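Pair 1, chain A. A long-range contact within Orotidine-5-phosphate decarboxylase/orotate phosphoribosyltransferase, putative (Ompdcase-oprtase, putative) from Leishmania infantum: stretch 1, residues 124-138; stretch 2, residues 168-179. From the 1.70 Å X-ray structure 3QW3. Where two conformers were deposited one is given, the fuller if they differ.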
# COMPACT_ATOMS: atom_id res chain seq x y z
N ARG A 124 4.68 -15.94 -3.38
CA ARG A 124 4.40 -17.28 -3.93
C ARG A 124 4.82 -17.43 -5.40
O ARG A 124 4.83 -18.54 -5.93
CB ARG A 124 2.93 -17.66 -3.72
CG ARG A 124 1.93 -16.75 -4.40
CD ARG A 124 0.49 -17.12 -4.03
NE ARG A 124 0.08 -18.41 -4.59
CZ ARG A 124 -0.39 -18.59 -5.82
NH1 ARG A 124 -0.52 -17.56 -6.65
NH2 ARG A 124 -0.74 -19.80 -6.22
N TYR A 125 5.16 -16.31 -6.04
CA TYR A 125 5.70 -16.31 -7.40
C TYR A 125 7.22 -16.40 -7.30
O TYR A 125 7.88 -15.39 -7.06
CB TYR A 125 5.35 -15.01 -8.13
CG TYR A 125 3.90 -14.78 -8.53
CD1 TYR A 125 2.92 -14.51 -7.57
CD2 TYR A 125 3.53 -14.77 -9.87
CE1 TYR A 125 1.60 -14.27 -7.95
CE2 TYR A 125 2.21 -14.54 -10.26
CZ TYR A 125 1.25 -14.29 -9.29
OH TYR A 125 -0.05 -14.06 -9.67
N PRO A 126 7.80 -17.60 -7.50
CA PRO A 126 9.25 -17.75 -7.30
C PRO A 126 10.09 -16.92 -8.26
O PRO A 126 11.22 -16.53 -7.92
CB PRO A 126 9.48 -19.25 -7.55
CG PRO A 126 8.13 -19.89 -7.44
CD PRO A 126 7.18 -18.86 -7.95
N ASP A 127 9.55 -16.63 -9.44
CA ASP A 127 10.24 -15.87 -10.49
C ASP A 127 10.14 -14.35 -10.30
O ASP A 127 10.78 -13.59 -11.04
CB ASP A 127 9.73 -16.27 -11.88
CG ASP A 127 8.21 -16.12 -12.03
OD1 ASP A 127 7.46 -16.49 -11.09
OD2 ASP A 127 7.76 -15.64 -13.09
N LYS A 128 9.35 -13.93 -9.32
CA LYS A 128 9.14 -12.51 -9.03
C LYS A 128 9.69 -12.15 -7.66
O LYS A 128 9.70 -12.98 -6.75
CB LYS A 128 7.64 -12.16 -9.09
CG LYS A 128 6.94 -12.59 -10.38
CD LYS A 128 7.38 -11.78 -11.60
CE LYS A 128 6.74 -12.31 -12.87
NZ LYS A 128 7.06 -11.43 -14.04
N ALA A 129 10.16 -10.92 -7.50
CA ALA A 129 10.71 -10.49 -6.23
C ALA A 129 9.75 -9.56 -5.51
O ALA A 129 8.96 -8.86 -6.14
CB ALA A 129 12.04 -9.81 -6.43
N VAL A 130 9.85 -9.56 -4.19
CA VAL A 130 9.06 -8.67 -3.35
C VAL A 130 10.01 -7.90 -2.45
O VAL A 130 10.66 -8.48 -1.57
CB VAL A 130 8.05 -9.45 -2.50
CG1 VAL A 130 7.13 -8.49 -1.73
CG2 VAL A 130 7.24 -10.38 -3.38
N PHE A 131 10.11 -6.59 -2.69
CA PHE A 131 10.91 -5.71 -1.85
C PHE A 131 10.02 -5.13 -0.76
O PHE A 131 9.12 -4.34 -1.04
CB PHE A 131 11.54 -4.61 -2.70
CG PHE A 131 12.69 -5.09 -3.55
CD1 PHE A 131 13.97 -5.18 -3.01
CD2 PHE A 131 12.48 -5.43 -4.89
CE1 PHE A 131 15.04 -5.62 -3.80
CE2 PHE A 131 13.56 -5.88 -5.68
CZ PHE A 131 14.83 -5.97 -5.13
N VAL A 132 10.27 -5.55 0.48
CA VAL A 132 9.43 -5.17 1.62
C VAL A 132 9.99 -3.94 2.30
O VAL A 132 11.18 -3.87 2.60
CB VAL A 132 9.32 -6.33 2.64
CG1 VAL A 132 8.38 -5.94 3.78
CG2 VAL A 132 8.82 -7.59 1.95
N LEU A 133 9.12 -2.96 2.57
CA LEU A 133 9.56 -1.75 3.27
C LEU A 133 10.20 -2.11 4.59
O LEU A 133 9.66 -2.91 5.36
CB LEU A 133 8.37 -0.81 3.51
CG LEU A 133 7.52 -0.40 2.31
CD1 LEU A 133 6.41 0.53 2.79
CD2 LEU A 133 8.36 0.27 1.23
N CYS A 134 11.37 -1.52 4.85
CA CYS A 134 12.08 -1.81 6.09
C CYS A 134 12.44 -0.52 6.82
O CYS A 134 11.88 -0.22 7.88
CB CYS A 134 13.32 -2.66 5.80
SG CYS A 134 14.28 -3.08 7.26
N LYS A 135 13.36 0.24 6.23
CA LYS A 135 13.74 1.53 6.79
C LYS A 135 13.68 2.58 5.70
O LYS A 135 14.38 2.48 4.70
CB LYS A 135 15.15 1.45 7.39
CG LYS A 135 15.66 2.76 8.00
CD LYS A 135 14.95 3.09 9.31
CE LYS A 135 15.61 4.27 10.03
NZ LYS A 135 15.49 5.56 9.29
N THR A 136 12.84 3.59 5.91
CA THR A 136 12.75 4.71 4.98
C THR A 136 13.31 5.99 5.63
O THR A 136 13.42 6.07 6.86
CB THR A 136 11.30 4.90 4.45
OG1 THR A 136 10.40 5.05 5.54
CG2 THR A 136 10.89 3.67 3.64
N SER A 137 13.68 6.97 4.80
CA SER A 137 14.43 8.12 5.29
C SER A 137 13.59 9.33 5.72
O SER A 137 14.11 10.25 6.37
CB SER A 137 15.48 8.54 4.25
OG SER A 137 16.46 7.52 4.11
N ASN A 138 12.30 9.31 5.38
CA ASN A 138 11.39 10.40 5.72
C ASN A 138 11.18 10.56 7.24
O ASN A 138 11.41 9.63 8.01
CB ASN A 138 10.05 10.21 4.99
CG ASN A 138 9.34 8.92 5.39
OD1 ASN A 138 8.32 8.96 6.08
ND2 ASN A 138 9.87 7.79 4.97
N VAL A 168 11.13 -18.04 2.10
CA VAL A 168 11.00 -19.43 1.67
C VAL A 168 11.31 -19.61 0.18
O VAL A 168 11.92 -20.60 -0.23
CB VAL A 168 9.61 -20.01 2.03
CG1 VAL A 168 9.45 -21.44 1.53
CG2 VAL A 168 9.40 -19.96 3.54
N ASN A 169 10.90 -18.64 -0.64
CA ASN A 169 11.13 -18.72 -2.08
C ASN A 169 12.38 -18.02 -2.59
O ASN A 169 12.62 -17.96 -3.80
CB ASN A 169 9.88 -18.27 -2.86
CG ASN A 169 8.82 -19.35 -2.94
OD1 ASN A 169 9.13 -20.55 -2.83
ND2 ASN A 169 7.57 -18.95 -3.13
N GLY A 170 13.18 -17.48 -1.67
CA GLY A 170 14.44 -16.82 -2.03
C GLY A 170 14.23 -15.59 -2.88
O GLY A 170 15.11 -15.20 -3.66
N ASN A 171 13.06 -14.97 -2.74
CA ASN A 171 12.66 -13.85 -3.59
C ASN A 171 12.30 -12.58 -2.82
O ASN A 171 11.68 -11.67 -3.39
CB ASN A 171 11.54 -14.26 -4.55
CG ASN A 171 10.25 -14.69 -3.83
OD1 ASN A 171 9.22 -14.90 -4.47
ND2 ASN A 171 10.30 -14.82 -2.51
N VAL A 172 12.67 -12.54 -1.55
CA VAL A 172 12.40 -11.38 -0.70
C VAL A 172 13.60 -10.44 -0.67
O VAL A 172 14.75 -10.87 -0.54
CB VAL A 172 12.02 -11.81 0.74
CG1 VAL A 172 11.66 -10.60 1.61
CG2 VAL A 172 10.87 -12.80 0.69
N GLY A 173 13.30 -9.15 -0.81
CA GLY A 173 14.28 -8.08 -0.65
C GLY A 173 13.73 -7.06 0.33
O GLY A 173 12.60 -7.20 0.80
N LEU A 174 14.52 -6.05 0.64
CA LEU A 174 14.11 -5.01 1.57
C LEU A 174 14.32 -3.63 0.97
O LEU A 174 15.27 -3.41 0.24
CB LEU A 174 14.93 -5.10 2.86
CG LEU A 174 14.70 -6.34 3.73
CD1 LEU A 174 15.75 -6.40 4.81
CD2 LEU A 174 13.31 -6.30 4.34
N VAL A 175 13.42 -2.70 1.30
CA VAL A 175 13.61 -1.29 0.95
C VAL A 175 14.28 -0.60 2.14
O VAL A 175 13.73 -0.58 3.24
CB VAL A 175 12.28 -0.57 0.60
CG1 VAL A 175 12.55 0.90 0.19
CG2 VAL A 175 11.56 -1.31 -0.53
N VAL A 176 15.48 -0.06 1.91
CA VAL A 176 16.30 0.54 2.97
C VAL A 176 16.92 1.82 2.43
O VAL A 176 17.70 1.78 1.47
CB VAL A 176 17.43 -0.42 3.46
CG1 VAL A 176 18.06 0.10 4.75
CG2 VAL A 176 16.92 -1.84 3.67
N GLY A 177 16.59 2.94 3.06
CA GLY A 177 17.06 4.27 2.63
C GLY A 177 18.56 4.46 2.74
O GLY A 177 19.22 3.80 3.54
N ALA A 178 19.09 5.37 1.94
CA ALA A 178 20.53 5.67 1.92
C ALA A 178 20.95 6.74 2.94
O ALA A 178 22.14 6.85 3.27
CB ALA A 178 20.97 6.07 0.51
N THR A 179 19.99 7.50 3.44
CA THR A 179 20.26 8.69 4.26
C THR A 179 20.84 8.40 5.65
O THR A 179 21.47 9.27 6.26
CB THR A 179 19.01 9.61 4.38
OG1 THR A 179 18.42 9.78 3.09
CG2 THR A 179 19.37 10.99 4.93

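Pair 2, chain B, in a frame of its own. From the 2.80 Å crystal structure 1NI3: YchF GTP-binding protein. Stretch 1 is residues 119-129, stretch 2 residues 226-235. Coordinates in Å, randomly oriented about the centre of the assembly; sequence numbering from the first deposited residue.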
# COMPACT_ATOMS: atom_id res chain seq x y z
N ILE B 119 2.83 -2.61 4.29
CA ILE B 119 4.19 -3.12 4.27
C ILE B 119 4.60 -3.89 3.02
O ILE B 119 3.86 -4.74 2.51
CB ILE B 119 4.45 -4.03 5.49
CG1 ILE B 119 4.67 -3.19 6.73
CG2 ILE B 119 5.66 -4.92 5.26
CD1 ILE B 119 5.03 -3.99 7.92
N TYR B 120 5.78 -3.57 2.53
CA TYR B 120 6.35 -4.23 1.37
C TYR B 120 7.47 -5.09 1.95
O TYR B 120 8.56 -4.58 2.19
CB TYR B 120 6.94 -3.20 0.43
CG TYR B 120 5.96 -2.68 -0.59
CD1 TYR B 120 5.29 -3.55 -1.43
CD2 TYR B 120 5.75 -1.31 -0.76
CE1 TYR B 120 4.44 -3.09 -2.41
CE2 TYR B 120 4.90 -0.83 -1.75
CZ TYR B 120 4.25 -1.73 -2.57
OH TYR B 120 3.42 -1.30 -3.58
N GLN B 121 7.21 -6.37 2.16
CA GLN B 121 8.21 -7.27 2.75
C GLN B 121 9.08 -7.98 1.74
O GLN B 121 8.64 -8.92 1.08
CB GLN B 121 7.52 -8.30 3.64
CG GLN B 121 8.46 -9.24 4.38
CD GLN B 121 7.87 -9.70 5.70
OE1 GLN B 121 8.13 -10.81 6.17
NE2 GLN B 121 7.06 -8.84 6.30
N VAL B 122 10.33 -7.55 1.65
CA VAL B 122 11.28 -8.14 0.71
C VAL B 122 11.87 -9.48 1.16
O VAL B 122 12.72 -9.53 2.05
CB VAL B 122 12.44 -7.20 0.46
CG1 VAL B 122 13.36 -7.80 -0.57
CG2 VAL B 122 11.91 -5.85 0.02
N VAL B 123 11.43 -10.57 0.53
CA VAL B 123 11.94 -11.91 0.85
C VAL B 123 13.13 -12.25 -0.04
O VAL B 123 13.08 -12.08 -1.26
CB VAL B 123 10.84 -12.99 0.66
CG1 VAL B 123 11.37 -14.36 1.04
CG2 VAL B 123 9.62 -12.65 1.50
N ARG B 124 14.21 -12.73 0.58
CA ARG B 124 15.41 -13.08 -0.18
C ARG B 124 15.37 -14.50 -0.72
O ARG B 124 15.10 -15.45 0.01
CB ARG B 124 16.65 -12.90 0.69
CG ARG B 124 17.93 -13.36 0.03
CD ARG B 124 19.13 -12.89 0.82
NE ARG B 124 20.38 -13.18 0.14
CZ ARG B 124 21.55 -12.66 0.49
NH1 ARG B 124 21.62 -11.83 1.52
NH2 ARG B 124 22.65 -12.98 -0.19
N ALA B 125 15.66 -14.63 -2.01
CA ALA B 125 15.66 -15.92 -2.69
C ALA B 125 16.92 -16.00 -3.55
O ALA B 125 16.93 -16.65 -4.60
CB ALA B 125 14.44 -16.05 -3.57
N PHE B 126 17.97 -15.34 -3.11
CA PHE B 126 19.22 -15.37 -3.82
C PHE B 126 20.30 -15.58 -2.79
O PHE B 126 20.10 -15.29 -1.60
CB PHE B 126 19.43 -14.05 -4.56
CG PHE B 126 19.60 -12.87 -3.65
CD1 PHE B 126 20.86 -12.46 -3.25
CD2 PHE B 126 18.49 -12.15 -3.21
CE1 PHE B 126 21.01 -11.36 -2.41
CE2 PHE B 126 18.65 -11.05 -2.37
CZ PHE B 126 19.91 -10.66 -1.98
N ASP B 127 21.44 -16.09 -3.23
CA ASP B 127 22.57 -16.34 -2.34
C ASP B 127 23.91 -15.97 -2.98
O ASP B 127 24.96 -16.38 -2.50
CB ASP B 127 22.56 -17.82 -1.88
CG ASP B 127 22.15 -18.78 -3.00
OD1 ASP B 127 21.98 -19.99 -2.71
OD2 ASP B 127 22.02 -18.34 -4.16
N ASP B 128 23.85 -15.18 -4.05
CA ASP B 128 25.04 -14.72 -4.78
C ASP B 128 26.02 -13.98 -3.87
O ASP B 128 27.09 -13.55 -4.30
CB ASP B 128 24.64 -13.81 -5.94
CG ASP B 128 24.01 -14.56 -7.11
OD1 ASP B 128 23.03 -14.03 -7.68
OD2 ASP B 128 24.50 -15.66 -7.47
N ALA B 129 25.64 -13.80 -2.60
CA ALA B 129 26.49 -13.11 -1.64
C ALA B 129 27.30 -14.14 -0.87
O ALA B 129 27.84 -13.84 0.21
CB ALA B 129 25.63 -12.28 -0.67
N PRO B 226 -1.72 -4.25 6.02
CA PRO B 226 -1.57 -5.36 5.08
C PRO B 226 -0.12 -5.48 4.64
O PRO B 226 0.65 -4.51 4.72
CB PRO B 226 -2.52 -4.99 3.94
CG PRO B 226 -2.56 -3.49 4.00
CD PRO B 226 -2.63 -3.22 5.48
N VAL B 227 0.27 -6.66 4.19
CA VAL B 227 1.64 -6.89 3.77
C VAL B 227 1.71 -7.47 2.36
O VAL B 227 0.90 -8.31 1.98
CB VAL B 227 2.35 -7.86 4.74
CG1 VAL B 227 3.81 -8.02 4.34
CG2 VAL B 227 2.23 -7.34 6.16
N ILE B 228 2.68 -7.02 1.59
CA ILE B 228 2.86 -7.49 0.23
C ILE B 228 4.27 -8.04 0.12
O ILE B 228 5.24 -7.28 0.25
CB ILE B 228 2.67 -6.34 -0.78
CG1 ILE B 228 1.25 -5.77 -0.67
CG2 ILE B 228 2.97 -6.85 -2.17
CD1 ILE B 228 1.06 -4.44 -1.41
N TYR B 229 4.39 -9.34 -0.13
CA TYR B 229 5.71 -9.97 -0.24
C TYR B 229 6.40 -9.84 -1.58
O TYR B 229 5.87 -10.23 -2.62
CB TYR B 229 5.61 -11.46 0.10
CG TYR B 229 5.25 -11.72 1.53
CD1 TYR B 229 3.94 -11.97 1.90
CD2 TYR B 229 6.22 -11.66 2.53
CE1 TYR B 229 3.59 -12.18 3.23
CE2 TYR B 229 5.88 -11.86 3.87
CZ TYR B 229 4.57 -12.11 4.21
OH TYR B 229 4.25 -12.32 5.54
N LEU B 230 7.61 -9.30 -1.56
CA LEU B 230 8.39 -9.15 -2.77
C LEU B 230 9.56 -10.13 -2.69
O LEU B 230 10.55 -9.86 -2.02
CB LEU B 230 8.91 -7.72 -2.91
CG LEU B 230 7.89 -6.59 -3.00
CD1 LEU B 230 8.62 -5.28 -3.21
CD2 LEU B 230 6.91 -6.84 -4.14
N VAL B 231 9.43 -11.28 -3.36
CA VAL B 231 10.48 -12.30 -3.37
C VAL B 231 11.57 -11.90 -4.36
O VAL B 231 11.46 -12.17 -5.54
CB VAL B 231 9.97 -13.68 -3.80
CG1 VAL B 231 11.12 -14.69 -3.73
CG2 VAL B 231 8.83 -14.13 -2.91
N ASN B 232 12.64 -11.28 -3.85
CA ASN B 232 13.74 -10.83 -4.69
C ASN B 232 14.72 -11.95 -5.03
O ASN B 232 15.35 -12.51 -4.15
CB ASN B 232 14.50 -9.70 -3.97
CG ASN B 232 15.63 -9.14 -4.81
OD1 ASN B 232 15.51 -9.04 -6.02
ND2 ASN B 232 16.73 -8.77 -4.16
N MSE B 233 14.83 -12.27 -6.32
CA MSE B 233 15.75 -13.29 -6.79
C MSE B 233 16.64 -12.71 -7.90
O MSE B 233 16.45 -11.57 -8.31
CB MSE B 233 14.95 -14.45 -7.33
CG MSE B 233 14.13 -14.09 -8.53
SE MSE B 233 12.95 -15.57 -8.97
CE MSE B 233 11.34 -14.85 -9.40
N SER B 234 17.60 -13.50 -8.39
CA SER B 234 18.54 -13.06 -9.43
C SER B 234 17.90 -12.88 -10.81
O SER B 234 16.93 -13.57 -11.15
CB SER B 234 19.67 -14.06 -9.58
OG SER B 234 19.20 -15.34 -9.95
N GLU B 235 18.45 -11.96 -11.60
CA GLU B 235 17.91 -11.72 -12.93
C GLU B 235 17.76 -13.05 -13.62
O GLU B 235 16.71 -13.35 -14.19
CB GLU B 235 18.83 -10.81 -13.75
CG GLU B 235 18.10 -10.23 -14.95
CD GLU B 235 18.98 -9.41 -15.87
OE1 GLU B 235 19.81 -8.63 -15.35
OE2 GLU B 235 18.85 -9.53 -17.11

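The sharpest difference lies where Gly A173 of pair 1 matches Leu B230 of pair 2. In pair 1 the large residue sits across the bridge: the ring of Phe A131 lies against the glycine, with CD1 3.8 Å from Leu A174 N, and a CB modelled on Gly A173 would fall 2.5 Å from Phe A131 CD1, a clash. In pair 2 Val B122 matches the phenylalanine, and Leu B230 carries the bulk. Its CD1 reaches 4.2 Å from CD1 of Tyr B120, whose CE1 also packs 3.8 Å from Ile B228 CD1. At this bridge the bulk sits on one side in each pair: the ring of Phe A131 opposite a glycine, Leu B230 opposite a valine.

The common frame is two adjacent parallel strands, their directions 36° apart in pair 1 and 29° in pair 2, and 14 central residues superpose at 0.9 Å. The central rungs of the hydrogen-bond ladder are the same. Val A130 N to Asn A171 O (2.9 Å) matches Gln B121 N to Ile B228 O (2.9 Å), and the return bond from Gly A173 N to Val A130 O (2.8 Å) matches Leu B230 N to Gln B121 O (2.9 Å). These bonds are made by backbone atoms, so the same rungs appear with different side chains.

On the face of Val A132 and Leu A174, matched by Val B123 and Val B231, the two pairs share this core but differ around it. Val A132 CG2 lies 4.2 Å from Val A172 CG1; the matching Val B123 CG2 lies 3.7 Å from CD2 of Tyr B229, so an aromatic ring takes the place of a valine. Val A130 is matched by Gln B121, whose OE1 lies 3.4 Å from CE2 of Tyr B229, at the ring edge. Next along, Cys A134 CB packs 3.9 Å from Leu A174 CD2, and its match Ala B125 sets CB 3.6 Å from Val B231 CG1: a small residue pointing toward the partner strand serves in both.

The C-terminal ends diverge. Pair 1 has a beta bulge, with Val A175 O accepting from both Cys A134 N (3.0 Å) and Lys A135 N (3.1 Å), after which Gly A177 N bonds Lys A135 O (2.8 Å) and the pairing continues. In pair 2 Asn B232 O, at the position of Val A175, takes Ala B125 N (3.0 Å) and faces the ring edge of Phe B126, 3.3 Å from CD2. Phe B126 matches Lys A135 only loosely; at this carbonyl pair 1 has a second amide, and pair 2 has a ring edge.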